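Local structure of Mgp-operon protein 3 (Mycoplasma pneumoniae M129, 6TM0) at residues 455-460 and 541-546; 555-560 and 652-657; 778-783 and 846-851; 808-813 and 834-839. The protein is a membrane-anchored surface adhesin that probably attaches the bacterium to host cells by binding sialylated receptors. All coordinates share one frame; numbering follows the deposited sequence.

Contact 1: 455-460 and 541-546; sequences TAQLAY and AGLDVV
Gln-457, Ala-459 and Tyr-460 pack against Gly-542, Leu-543 and Val-545 where two strands from different sheets run side by side in the buried interior. Strand 457-460 is an outermost strand of a four-stranded antiparallel sheet. Segment 541-546 lies on strand 538-546, which forms an antiparallel hairpin with strand 549-563. The strand axes come within 6.4 Å and run nearly parallel, 11° apart. The backbones do not bond to each other, and side chains fill the space between them.

Leu-543 is the main wedge. Its CG sits between the backbone N and the carbonyl carbon (chi1 38°), and its two methyls spread along the facing strand. CD1 lies 3.7 Å from Gln-457 CB and also approaches the carbonyl oxygen of Leu-458. CD2 meets the methyl of Ala-459, CB to CD2 3.6 Å. Further along, Val-545 CG1 touches Tyr-460 O at 3.5 Å and Ala-459 CB at 4.1 Å.

The arrangement is consistent with packing between neighbouring blades of a beta propeller, the clan to which the MgpC adhesin family belongs. Leu-550 of the paired strand 549-563 touches Ala-459, Leu-543 and Val-545. Leu-458 and Tyr-460 turn away toward strand 52-59, and Tyr-460 OH bonds to Lys-52 NZ.

At the other end Gln-457 stretches across with an extended chain. Its OE1 comes 3.3 Å from Gly-542 CA, and its NE2 makes a weak bond to Ile-540 O. The strand has a classic beta bulge here, with Ala-541 and Gly-542 both facing Ala-553.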
loop_
_atom_site.group_PDB
_atom_site.type_symbol
_atom_site.label_atom_id
_atom_site.label_comp_id
_atom_site.label_asym_id
_atom_site.label_seq_id
_atom_site.Cartn_x
_atom_site.Cartn_y
_atom_site.Cartn_z
ATOM N N THR A 455 -4.424 10.529 -6.086
ATOM C CA THR A 455 -5.404 11.456 -5.496
ATOM C C THR A 455 -6.641 10.650 -5.047
ATOM O O THR A 455 -7.665 10.620 -5.741
ATOM C CB THR A 455 -5.679 12.686 -6.439
ATOM O OG1 THR A 455 -6.421 12.315 -7.605
ATOM C CG2 THR A 455 -4.418 13.387 -6.871
ATOM N N ALA A 456 -6.517 9.973 -3.875
ATOM C CA ALA A 456 -7.541 9.059 -3.343
ATOM C C ALA A 456 -8.039 9.321 -1.885
ATOM O O ALA A 456 -9.151 8.900 -1.538
ATOM C CB ALA A 456 -7.048 7.622 -3.467
ATOM N N GLN A 457 -7.227 9.943 -1.028
ATOM C CA GLN A 457 -7.616 10.115 0.380
ATOM C C GLN A 457 -7.198 11.482 0.895
ATOM O O GLN A 457 -6.164 11.984 0.451
ATOM C CB GLN A 457 -6.943 9.011 1.250
ATOM C CG GLN A 457 -7.183 7.565 0.777
ATOM C CD GLN A 457 -6.750 6.498 1.742
ATOM O OE1 GLN A 457 -7.016 6.574 2.945
ATOM N NE2 GLN A 457 -6.111 5.455 1.223
ATOM N N LEU A 458 -7.960 12.068 1.854
ATOM C CA LEU A 458 -7.609 13.372 2.441
ATOM C C LEU A 458 -7.931 13.534 3.935
ATOM O O LEU A 458 -8.661 12.729 4.506
ATOM C CB LEU A 458 -8.184 14.584 1.654
ATOM C CG LEU A 458 -9.701 14.789 1.390
ATOM C CD1 LEU A 458 -10.514 14.933 2.669
ATOM C CD2 LEU A 458 -9.908 16.057 0.591
ATOM N N ALA A 459 -7.390 14.613 4.540
ATOM C CA ALA A 459 -7.583 15.066 5.922
ATOM C C ALA A 459 -7.420 16.566 5.962
ATOM O O ALA A 459 -6.855 17.128 5.026
ATOM C CB ALA A 459 -6.580 14.424 6.842
ATOM N N TYR A 460 -7.905 17.221 7.031
ATOM C CA TYR A 460 -7.877 18.676 7.164
ATOM C C TYR A 460 -7.334 19.102 8.511
ATOM O O TYR A 460 -7.910 18.785 9.543
ATOM C CB TYR A 460 -9.284 19.259 6.905
ATOM C CG TYR A 460 -9.386 20.753 7.119
ATOM C CD1 TYR A 460 -9.682 21.279 8.377
ATOM C CD2 TYR A 460 -9.164 21.645 6.074
ATOM C CE1 TYR A 460 -9.741 22.657 8.591
ATOM C CE2 TYR A 460 -9.213 23.023 6.278
ATOM C CZ TYR A 460 -9.517 23.525 7.536
ATOM O OH TYR A 460 -9.568 24.880 7.751
ATOM N N ALA A 541 -2.823 3.001 3.717
ATOM C CA ALA A 541 -3.971 2.420 4.411
ATOM C C ALA A 541 -4.940 3.533 4.791
ATOM O O ALA A 541 -6.149 3.385 4.583
ATOM C CB ALA A 541 -3.506 1.649 5.649
ATOM N N GLY A 542 -4.390 4.649 5.269
ATOM C CA GLY A 542 -5.174 5.822 5.603
ATOM C C GLY A 542 -4.462 6.896 6.383
ATOM O O GLY A 542 -3.319 6.719 6.808
ATOM N N LEU A 543 -5.155 8.031 6.538
ATOM C CA LEU A 543 -4.766 9.209 7.314
ATOM C C LEU A 543 -5.972 9.724 8.044
ATOM O O LEU A 543 -7.083 9.678 7.509
ATOM C CB LEU A 543 -4.088 10.365 6.520
ATOM C CG LEU A 543 -4.466 10.846 5.057
ATOM C CD1 LEU A 543 -5.819 10.394 4.538
ATOM C CD2 LEU A 543 -4.363 12.331 4.935
ATOM N N ASP A 544 -5.771 10.189 9.273
ATOM C CA ASP A 544 -6.854 10.758 10.073
ATOM C C ASP A 544 -6.322 11.801 11.021
ATOM O O ASP A 544 -5.191 11.699 11.479
ATOM C CB ASP A 544 -7.666 9.685 10.825
ATOM C CG ASP A 544 -9.117 10.049 11.097
ATOM O OD1 ASP A 544 -9.760 10.646 10.202
ATOM O OD2 ASP A 544 -9.620 9.710 12.187
ATOM N N VAL A 545 -7.131 12.816 11.288
ATOM C CA VAL A 545 -6.798 13.925 12.171
ATOM C C VAL A 545 -7.318 13.650 13.582
ATOM O O VAL A 545 -8.457 13.211 13.743
ATOM C CB VAL A 545 -7.286 15.290 11.598
ATOM C CG1 VAL A 545 -6.270 15.858 10.618
ATOM C CG2 VAL A 545 -8.648 15.160 10.924
ATOM N N VAL A 546 -6.472 13.867 14.596
ATOM C CA VAL A 546 -6.841 13.693 16.007
ATOM C C VAL A 546 -5.949 14.579 16.896
ATOM O O VAL A 546 -4.729 14.646 16.679
ATOM C CB VAL A 546 -6.916 12.208 16.462
ATOM C CG1 VAL A 546 -5.576 11.493 16.307
ATOM C CG2 VAL A 546 -7.469 12.072 17.876
#

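Contact 2: 555-560 and 652-657; sequences FKAGAV and SLINAS
Ala-559 and Val-560 pair with Ile-654 and Leu-653 as antiparallel neighbours in a large mixed sheet; both segments belong to the MgpC adhesin family region. Ile-654 lies on the same face as Ala-559. Its CB stands 3.9 Å from Gly-558 O. CG1 is anti to the carbonyl carbon (chi1 -53°), which leaves CG2 anti to the backbone N, 3.4 Å from Gly-558 O. CG2 also lies 4.4 Å from the methyl CB of Ala-557. The other branch carries CG1 to 3.8 Å from Ala-559 CB. At the tip, CD1 leads away from that methyl, 4.7 Å from Ala-559 CB.

Beyond this pair the regular register is lost. Gly-558 O accepts from Asn-655 N at 2.8 Å, but Gly-558 N donates to Ser-657 O, two residues further on. Gly-558 is thus gripped at both backbone ends while Ala-656 bows outward between its partners. The amide of Asn-655 points elsewhere: OD1 bonds to Tyr-229 OH, and ND2 to the carbonyls of Leu-659 and Asn-660. Leu-653 N donates to Val-560 O, while the return bond from Val-560 N is weak. On this pair's face the side chains lie alongside each other, with Val-560 CG2 3.8 Å from Leu-653 CD2.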
loop_
_atom_site.group_PDB
_atom_site.type_symbol
_atom_site.label_atom_id
_atom_site.label_comp_id
_atom_site.label_asym_id
_atom_site.label_seq_id
_atom_site.Cartn_x
_atom_site.Cartn_y
_atom_site.Cartn_z
ATOM N N PHE A 555 1.582 0.415 3.984
ATOM C CA PHE A 555 2.497 -0.692 3.804
ATOM C C PHE A 555 3.581 -0.191 2.857
ATOM O O PHE A 555 3.262 0.276 1.756
ATOM C CB PHE A 555 1.777 -1.883 3.165
ATOM C CG PHE A 555 1.285 -2.912 4.144
ATOM C CD1 PHE A 555 2.162 -3.825 4.717
ATOM C CD2 PHE A 555 -0.063 -3.002 4.462
ATOM C CE1 PHE A 555 1.702 -4.793 5.617
ATOM C CE2 PHE A 555 -0.522 -3.974 5.356
ATOM C CZ PHE A 555 0.369 -4.848 5.945
ATOM N N LYS A 556 4.854 -0.265 3.276
ATOM C CA LYS A 556 5.979 0.121 2.417
ATOM C C LYS A 556 5.954 -0.797 1.187
ATOM O O LYS A 556 6.002 -2.025 1.352
ATOM C CB LYS A 556 7.323 -0.033 3.169
ATOM C CG LYS A 556 8.580 0.010 2.282
ATOM C CD LYS A 556 9.675 -0.977 2.743
ATOM C CE LYS A 556 10.106 -1.952 1.661
ATOM N NZ LYS A 556 10.838 -1.305 0.523
ATOM N N ALA A 557 5.827 -0.211 -0.026
ATOM C CA ALA A 557 5.847 -0.982 -1.276
ATOM C C ALA A 557 7.281 -1.360 -1.556
ATOM O O ALA A 557 8.204 -0.623 -1.182
ATOM C CB ALA A 557 5.309 -0.162 -2.438
ATOM N N GLY A 558 7.457 -2.511 -2.194
ATOM C CA GLY A 558 8.762 -3.033 -2.555
ATOM C C GLY A 558 9.429 -2.185 -3.607
ATOM O O GLY A 558 8.896 -2.007 -4.704
ATOM N N ALA A 559 10.581 -1.619 -3.238
ATOM C CA ALA A 559 11.397 -0.791 -4.120
ATOM C C ALA A 559 12.852 -1.293 -4.117
ATOM O O ALA A 559 13.623 -1.031 -3.184
ATOM C CB ALA A 559 11.300 0.672 -3.715
ATOM N N VAL A 560 13.200 -2.079 -5.149
ATOM C CA VAL A 560 14.541 -2.686 -5.298
ATOM C C VAL A 560 15.336 -2.065 -6.464
ATOM O O VAL A 560 14.843 -1.136 -7.115
ATOM C CB VAL A 560 14.465 -4.243 -5.390
ATOM C CG1 VAL A 560 13.674 -4.814 -4.225
ATOM C CG2 VAL A 560 13.881 -4.723 -6.721
ATOM N N SER A 652 16.460 1.855 -10.652
ATOM C CA SER A 652 15.470 1.619 -9.596
ATOM C C SER A 652 14.173 0.996 -10.130
ATOM O O SER A 652 13.663 1.429 -11.166
ATOM C CB SER A 652 15.184 2.905 -8.825
ATOM O OG SER A 652 14.918 2.595 -7.467
ATOM N N LEU A 653 13.649 -0.030 -9.412
ATOM C CA LEU A 653 12.424 -0.770 -9.739
ATOM C C LEU A 653 11.481 -0.767 -8.544
ATOM O O LEU A 653 11.968 -0.888 -7.418
ATOM C CB LEU A 653 12.791 -2.219 -10.107
ATOM C CG LEU A 653 11.652 -3.146 -10.537
ATOM C CD1 LEU A 653 12.003 -3.851 -11.817
ATOM C CD2 LEU A 653 11.339 -4.150 -9.454
ATOM N N ILE A 654 10.132 -0.656 -8.787
ATOM C CA ILE A 654 9.068 -0.670 -7.753
ATOM C C ILE A 654 7.929 -1.664 -8.095
ATOM O O ILE A 654 7.386 -1.627 -9.212
ATOM C CB ILE A 654 8.492 0.736 -7.382
ATOM C CG1 ILE A 654 9.579 1.749 -6.985
ATOM C CG2 ILE A 654 7.423 0.621 -6.273
ATOM C CD1 ILE A 654 9.131 3.187 -7.091
ATOM N N ASN A 655 7.549 -2.506 -7.096
ATOM C CA ASN A 655 6.470 -3.502 -7.163
ATOM C C ASN A 655 5.167 -2.885 -6.650
ATOM O O ASN A 655 5.199 -1.946 -5.849
ATOM C CB ASN A 655 6.813 -4.747 -6.314
ATOM C CG ASN A 655 8.134 -5.438 -6.625
ATOM O OD1 ASN A 655 8.721 -5.326 -7.721
ATOM N ND2 ASN A 655 8.618 -6.195 -5.660
ATOM N N ALA A 656 4.014 -3.425 -7.094
ATOM C CA ALA A 656 2.685 -2.955 -6.666
ATOM C C ALA A 656 2.204 -3.795 -5.490
ATOM O O ALA A 656 1.031 -4.165 -5.427
ATOM C CB ALA A 656 1.696 -3.029 -7.830
ATOM N N SER A 657 3.136 -4.100 -4.553
ATOM C CA SER A 657 2.944 -4.940 -3.367
ATOM C C SER A 657 3.993 -4.598 -2.268
ATOM O O SER A 657 4.918 -3.857 -2.588
ATOM C CB SER A 657 2.981 -6.414 -3.771
ATOM O OG SER A 657 4.143 -7.075 -3.310
#

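Contact 3: 778-783 and 846-851; sequences FGTGLK and VDLTTL
Phe-778 and Thr-780 meet Leu-848, while Leu-851 packs on Thr-780 and Gly-781. Here the start of a beta strand packs on a loop shaped by an Asx turn. The loop leads from one antiparallel sheet into the next, an arrangement consistent with a link between propeller blades.

In the first shell, the Phe-778 ring presents its edge to Leu-848. CE1 is the nearest ring atom, 3.4 Å from Leu-848 CB, and that CB lies near the ring plane. CE1 and CZ also sit close to the carbonyl oxygen of Leu-848. Thr-780 CG2 touches the same oxygen, Leu-848 O, at 3.9 Å. Leu-851 has CG anti to its backbone N (chi1 176°), which extends CD2 toward the strand. This methyl comes 3.7 Å from Gly-781 CA and equally close to Thr-780 OG1. Gly-781 has a positive phi of 68°, a backbone shape that glycine adopts easily.

The second shell fixes these groups. Thr-780 OG1 bonds to Asp-471 OD2. The Phe-778 ring also meets Phe-771, and Leu-848 and Leu-851 both rest on Phe-867 of strand 862-868.

The loop is braced from within by Asp-847. Its backbone O accepts from Thr-850 OG1 at 2.8 Å. Its carboxylate OD1 takes two bonds from the next-but-one residue, both from the same face of the carboxylate plane. Thr-849 N approaches on the anti side, at 3.2 Å from Asp-847 OD1. Thr-849 OG1 donates to OD1 of Asp-847 from above the plane, at 2.6 Å.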
loop_
_atom_site.group_PDB
_atom_site.type_symbol
_atom_site.label_atom_id
_atom_site.label_comp_id
_atom_site.label_asym_id
_atom_site.label_seq_id
_atom_site.Cartn_x
_atom_site.Cartn_y
_atom_site.Cartn_z
ATOM N N PHE A 778 -2.371 -6.369 2.545
ATOM C CA PHE A 778 -3.074 -5.136 2.212
ATOM C C PHE A 778 -3.634 -4.531 3.491
ATOM O O PHE A 778 -4.079 -5.276 4.359
ATOM C CB PHE A 778 -4.146 -5.455 1.168
ATOM C CG PHE A 778 -5.395 -4.620 1.138
ATOM C CD1 PHE A 778 -6.513 -4.990 1.875
ATOM C CD2 PHE A 778 -5.495 -3.528 0.296
ATOM C CE1 PHE A 778 -7.676 -4.242 1.818
ATOM C CE2 PHE A 778 -6.666 -2.782 0.238
ATOM C CZ PHE A 778 -7.751 -3.154 0.987
ATOM N N GLY A 779 -3.564 -3.205 3.604
ATOM C CA GLY A 779 -4.048 -2.438 4.751
ATOM C C GLY A 779 -5.055 -1.386 4.332
ATOM O O GLY A 779 -4.797 -0.629 3.395
ATOM N N THR A 780 -6.208 -1.324 5.020
ATOM C CA THR A 780 -7.301 -0.393 4.701
ATOM C C THR A 780 -8.030 0.150 5.926
ATOM O O THR A 780 -8.086 -0.504 6.964
ATOM C CB THR A 780 -8.307 -1.085 3.753
ATOM O OG1 THR A 780 -9.156 -0.127 3.127
ATOM C CG2 THR A 780 -9.142 -2.174 4.436
ATOM N N GLY A 781 -8.591 1.338 5.758
ATOM C CA GLY A 781 -9.460 2.010 6.704
ATOM C C GLY A 781 -8.892 2.510 7.999
ATOM O O GLY A 781 -9.513 2.318 9.043
ATOM N N LEU A 782 -7.778 3.235 7.947
ATOM C CA LEU A 782 -7.230 3.806 9.170
ATOM C C LEU A 782 -8.166 4.898 9.733
ATOM O O LEU A 782 -8.529 5.834 9.021
ATOM C CB LEU A 782 -5.802 4.334 8.986
ATOM C CG LEU A 782 -5.248 4.989 10.244
ATOM C CD1 LEU A 782 -4.237 4.129 10.929
ATOM C CD2 LEU A 782 -4.866 6.455 10.011
ATOM N N LYS A 783 -8.580 4.730 10.993
ATOM C CA LYS A 783 -9.440 5.665 11.688
ATOM C C LYS A 783 -8.976 5.836 13.096
ATOM O O LYS A 783 -8.818 4.853 13.826
ATOM C CB LYS A 783 -10.905 5.203 11.689
ATOM C CG LYS A 783 -11.838 6.141 10.926
ATOM C CD LYS A 783 -12.387 7.295 11.752
ATOM C CE LYS A 783 -13.041 8.339 10.886
ATOM N NZ LYS A 783 -14.273 7.841 10.212
ATOM N N VAL A 846 -14.917 -11.657 4.883
ATOM C CA VAL A 846 -15.282 -10.305 4.426
ATOM C C VAL A 846 -14.277 -9.848 3.388
ATOM O O VAL A 846 -13.083 -9.917 3.667
ATOM C CB VAL A 846 -15.365 -9.303 5.635
ATOM C CG1 VAL A 846 -15.514 -7.849 5.178
ATOM C CG2 VAL A 846 -16.481 -9.682 6.606
ATOM N N ASP A 847 -14.750 -9.355 2.210
ATOM C CA ASP A 847 -13.905 -8.821 1.123
ATOM C C ASP A 847 -13.428 -7.446 1.538
ATOM O O ASP A 847 -14.250 -6.543 1.651
ATOM C CB ASP A 847 -14.679 -8.732 -0.223
ATOM C CG ASP A 847 -13.816 -8.564 -1.479
ATOM O OD1 ASP A 847 -12.768 -7.863 -1.403
ATOM O OD2 ASP A 847 -14.178 -9.144 -2.535
ATOM N N LEU A 848 -12.111 -7.285 1.780
ATOM C CA LEU A 848 -11.539 -6.023 2.259
ATOM C C LEU A 848 -11.425 -4.915 1.204
ATOM O O LEU A 848 -11.228 -3.753 1.574
ATOM C CB LEU A 848 -10.174 -6.261 2.919
ATOM C CG LEU A 848 -10.111 -6.898 4.305
ATOM C CD1 LEU A 848 -8.666 -7.164 4.691
ATOM C CD2 LEU A 848 -10.737 -5.998 5.363
ATOM N N THR A 849 -11.531 -5.259 -0.094
ATOM C CA THR A 849 -11.425 -4.267 -1.181
ATOM C C THR A 849 -12.715 -3.451 -1.353
ATOM O O THR A 849 -12.730 -2.431 -2.060
ATOM C CB THR A 849 -11.015 -4.938 -2.507
ATOM O OG1 THR A 849 -12.026 -5.865 -2.935
ATOM C CG2 THR A 849 -9.638 -5.602 -2.443
ATOM N N THR A 850 -13.793 -3.905 -0.700
ATOM C CA THR A 850 -15.108 -3.300 -0.797
ATOM C C THR A 850 -15.434 -2.386 0.411
ATOM O O THR A 850 -16.610 -2.186 0.713
ATOM C CB THR A 850 -16.147 -4.407 -1.046
ATOM O OG1 THR A 850 -16.205 -5.309 0.061
ATOM C CG2 THR A 850 -15.881 -5.183 -2.326
ATOM N N LEU A 851 -14.420 -1.796 1.076
ATOM C CA LEU A 851 -14.692 -0.904 2.206
ATOM C C LEU A 851 -15.174 0.435 1.703
ATOM O O LEU A 851 -14.421 1.159 1.044
ATOM C CB LEU A 851 -13.502 -0.740 3.164
ATOM C CG LEU A 851 -13.695 0.256 4.309
ATOM C CD1 LEU A 851 -14.454 -0.360 5.456
ATOM C CD2 LEU A 851 -12.381 0.761 4.799
#

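Contact 4: 808-813 and 834-839; sequences GVVRLN and FSYTPF
Residues 808-812 pair with Phe-834 to Pro-838 as neighbouring strands of a branched antiparallel sheet, and Phe-839 closes one end. The strand axes run 164° apart. Two hydrogen-bonded pairs hold them, Val-809 with Thr-837 and Arg-811 with Ser-835, each by two backbone bonds. The straightest is Thr-837 N to Val-809 O, 3.0 Å with an N-H...O angle of 164°.

One face carries Val-810, Leu-812, Phe-834 and Tyr-836. Val-810 stands between the two rings. Its CG1 meets the edge of the Tyr-836 ring, 3.9 Å from CD2 and near the ring plane. Its CG2 approaches Phe-834 CE2 obliquely at 3.9 Å. Leu-812 CD2 lies 3.8 Å from Phe-834 CD2. Outside the pair, Phe-834 stacks on His-731 and touches Leu-694 and Tyr-696 of strand 693-699.

Val-809, Arg-811, Ser-835 and Thr-837 form the other face. Ser-835 OG lies 3.8 Å from Arg-811 CB, but the arginine chain then extends away. Its NH2 makes a salt bridge to Glu-899 and its NH1 bonds to Ala-914 O. Thr-837 OG1 also bonds to this neighbouring region, at Ala-915 O.

At the end of the pair the torsion of Phe-839 (chi1 44°) tucks CG over its own backbone and turns the ring back onto Gly-808. The ring lies flat on this glycine, which has no side chain to hold it off. Gly-808 CA makes a CH-pi contact 3.6 Å from the Phe-839 ring centroid, and Gly-808 N lies over the same ring face.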
loop_
_atom_site.group_PDB
_atom_site.type_symbol
_atom_site.label_atom_id
_atom_site.label_comp_id
_atom_site.label_asym_id
_atom_site.label_seq_id
_atom_site.Cartn_x
_atom_site.Cartn_y
_atom_site.Cartn_z
ATOM N N GLY A 808 -6.557 -9.707 10.354
ATOM C CA GLY A 808 -6.821 -9.178 11.686
ATOM C C GLY A 808 -6.753 -7.683 11.823
ATOM O O GLY A 808 -6.250 -7.009 10.931
ATOM N N VAL A 809 -7.195 -7.167 12.969
ATOM C CA VAL A 809 -7.191 -5.727 13.222
ATOM C C VAL A 809 -5.916 -5.254 13.931
ATOM O O VAL A 809 -5.497 -5.836 14.934
ATOM C CB VAL A 809 -8.479 -5.243 13.952
ATOM C CG1 VAL A 809 -8.564 -5.776 15.382
ATOM C CG2 VAL A 809 -8.599 -3.723 13.927
ATOM N N VAL A 810 -5.341 -4.157 13.438
ATOM C CA VAL A 810 -4.187 -3.581 14.114
ATOM C C VAL A 810 -4.621 -2.281 14.792
ATOM O O VAL A 810 -5.520 -1.585 14.299
ATOM C CB VAL A 810 -2.850 -3.467 13.298
ATOM C CG1 VAL A 810 -2.850 -4.313 12.028
ATOM C CG2 VAL A 810 -2.434 -2.031 13.023
ATOM N N ARG A 811 -4.032 -2.016 15.967
ATOM C CA ARG A 811 -4.290 -0.829 16.773
ATOM C C ARG A 811 -2.979 -0.148 17.073
ATOM O O ARG A 811 -2.033 -0.788 17.569
ATOM C CB ARG A 811 -5.027 -1.169 18.076
ATOM C CG ARG A 811 -5.508 0.059 18.841
ATOM C CD ARG A 811 -6.414 -0.273 20.016
ATOM N NE ARG A 811 -6.363 0.811 20.994
ATOM C CZ ARG A 811 -6.715 0.714 22.270
ATOM N NH1 ARG A 811 -7.178 -0.430 22.756
ATOM N NH2 ARG A 811 -6.606 1.759 23.073
ATOM N N LEU A 812 -2.942 1.167 16.767
ATOM C CA LEU A 812 -1.804 2.065 16.952
ATOM C C LEU A 812 -2.130 2.995 18.098
ATOM O O LEU A 812 -3.129 3.706 18.041
ATOM C CB LEU A 812 -1.518 2.827 15.655
ATOM C CG LEU A 812 -1.555 1.971 14.377
ATOM C CD1 LEU A 812 -1.567 2.824 13.169
ATOM C CD2 LEU A 812 -0.405 0.978 14.322
ATOM N N ASN A 813 -1.343 2.920 19.182
ATOM C CA ASN A 813 -1.571 3.686 20.412
ATOM C C ASN A 813 -0.602 4.856 20.551
ATOM O O ASN A 813 0.571 4.734 20.195
ATOM C CB ASN A 813 -1.533 2.766 21.624
ATOM C CG ASN A 813 -2.199 1.433 21.372
ATOM O OD1 ASN A 813 -3.403 1.345 21.129
ATOM N ND2 ASN A 813 -1.418 0.368 21.386
ATOM N N PHE A 834 2.044 -0.516 18.924
ATOM C CA PHE A 834 1.475 -1.421 17.915
ATOM C C PHE A 834 0.894 -2.678 18.549
ATOM O O PHE A 834 1.529 -3.299 19.419
ATOM C CB PHE A 834 2.519 -1.814 16.867
ATOM C CG PHE A 834 2.048 -2.741 15.771
ATOM C CD1 PHE A 834 2.047 -4.118 15.953
ATOM C CD2 PHE A 834 1.693 -2.243 14.525
ATOM C CE1 PHE A 834 1.636 -4.979 14.935
ATOM C CE2 PHE A 834 1.286 -3.104 13.502
ATOM C CZ PHE A 834 1.262 -4.469 13.718
ATOM N N SER A 835 -0.307 -3.070 18.062
ATOM C CA SER A 835 -1.010 -4.291 18.456
ATOM C C SER A 835 -1.701 -4.925 17.250
ATOM O O SER A 835 -2.303 -4.220 16.448
ATOM C CB SER A 835 -2.007 -4.016 19.582
ATOM O OG SER A 835 -3.336 -4.399 19.262
ATOM N N TYR A 836 -1.626 -6.252 17.132
ATOM C CA TYR A 836 -2.322 -6.977 16.074
ATOM C C TYR A 836 -3.126 -8.110 16.705
ATOM O O TYR A 836 -2.575 -8.892 17.473
ATOM C CB TYR A 836 -1.340 -7.506 15.016
ATOM C CG TYR A 836 -1.950 -8.507 14.060
ATOM C CD1 TYR A 836 -1.990 -9.864 14.373
ATOM C CD2 TYR A 836 -2.460 -8.106 12.831
ATOM C CE1 TYR A 836 -2.578 -10.787 13.513
ATOM C CE2 TYR A 836 -3.024 -9.026 11.948
ATOM C CZ TYR A 836 -3.084 -10.365 12.295
ATOM O OH TYR A 836 -3.639 -11.282 11.443
ATOM N N THR A 837 -4.409 -8.210 16.373
ATOM C CA THR A 837 -5.286 -9.268 16.870
ATOM C C THR A 837 -5.902 -9.977 15.662
ATOM O O THR A 837 -6.592 -9.329 14.865
ATOM C CB THR A 837 -6.365 -8.712 17.806
ATOM O OG1 THR A 837 -5.778 -7.826 18.762
ATOM C CG2 THR A 837 -7.131 -9.805 18.503
ATOM N N PRO A 838 -5.644 -11.292 15.477
ATOM C CA PRO A 838 -6.221 -11.984 14.314
ATOM C C PRO A 838 -7.710 -12.077 14.516
ATOM O O PRO A 838 -8.144 -12.299 15.645
ATOM C CB PRO A 838 -5.588 -13.378 14.363
ATOM C CG PRO A 838 -4.499 -13.287 15.358
ATOM C CD PRO A 838 -4.860 -12.218 16.313
ATOM N N PHE A 839 -8.499 -11.857 13.469
ATOM C CA PHE A 839 -9.940 -11.970 13.643
ATOM C C PHE A 839 -10.431 -13.375 13.279
ATOM O O PHE A 839 -9.697 -14.112 12.628
ATOM C CB PHE A 839 -10.695 -10.843 12.917
ATOM C CG PHE A 839 -10.274 -10.469 11.513
ATOM C CD1 PHE A 839 -10.074 -11.443 10.549
ATOM C CD2 PHE A 839 -10.202 -9.137 11.128
ATOM C CE1 PHE A 839 -9.717 -11.089 9.248
ATOM C CE2 PHE A 839 -9.847 -8.784 9.830
ATOM C CZ PHE A 839 -9.602 -9.762 8.898
#

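Overall arrangement
All four contacts are buried. Contact 2 is the most central, about 9 Å from the centre of the chain, while contact 4 is the outermost at about 17 Å and includes the exposed Pro-838. Contacts 2 and 4 are pairings within sheets, held by backbone bonds. Contacts 1 and 3 join separate elements through side-chain packing. Contacts 1 and 2 share a sheet through the neighbouring strands 538-546 and 549-563. Contacts 3 and 4 share another. Leu-782 of contact 3 touches both Gly-542 and Leu-543 of contact 1 and Leu-812 of contact 4. Phe-555 of contact 2 packs on Phe-778 and Gly-779 of contact 3.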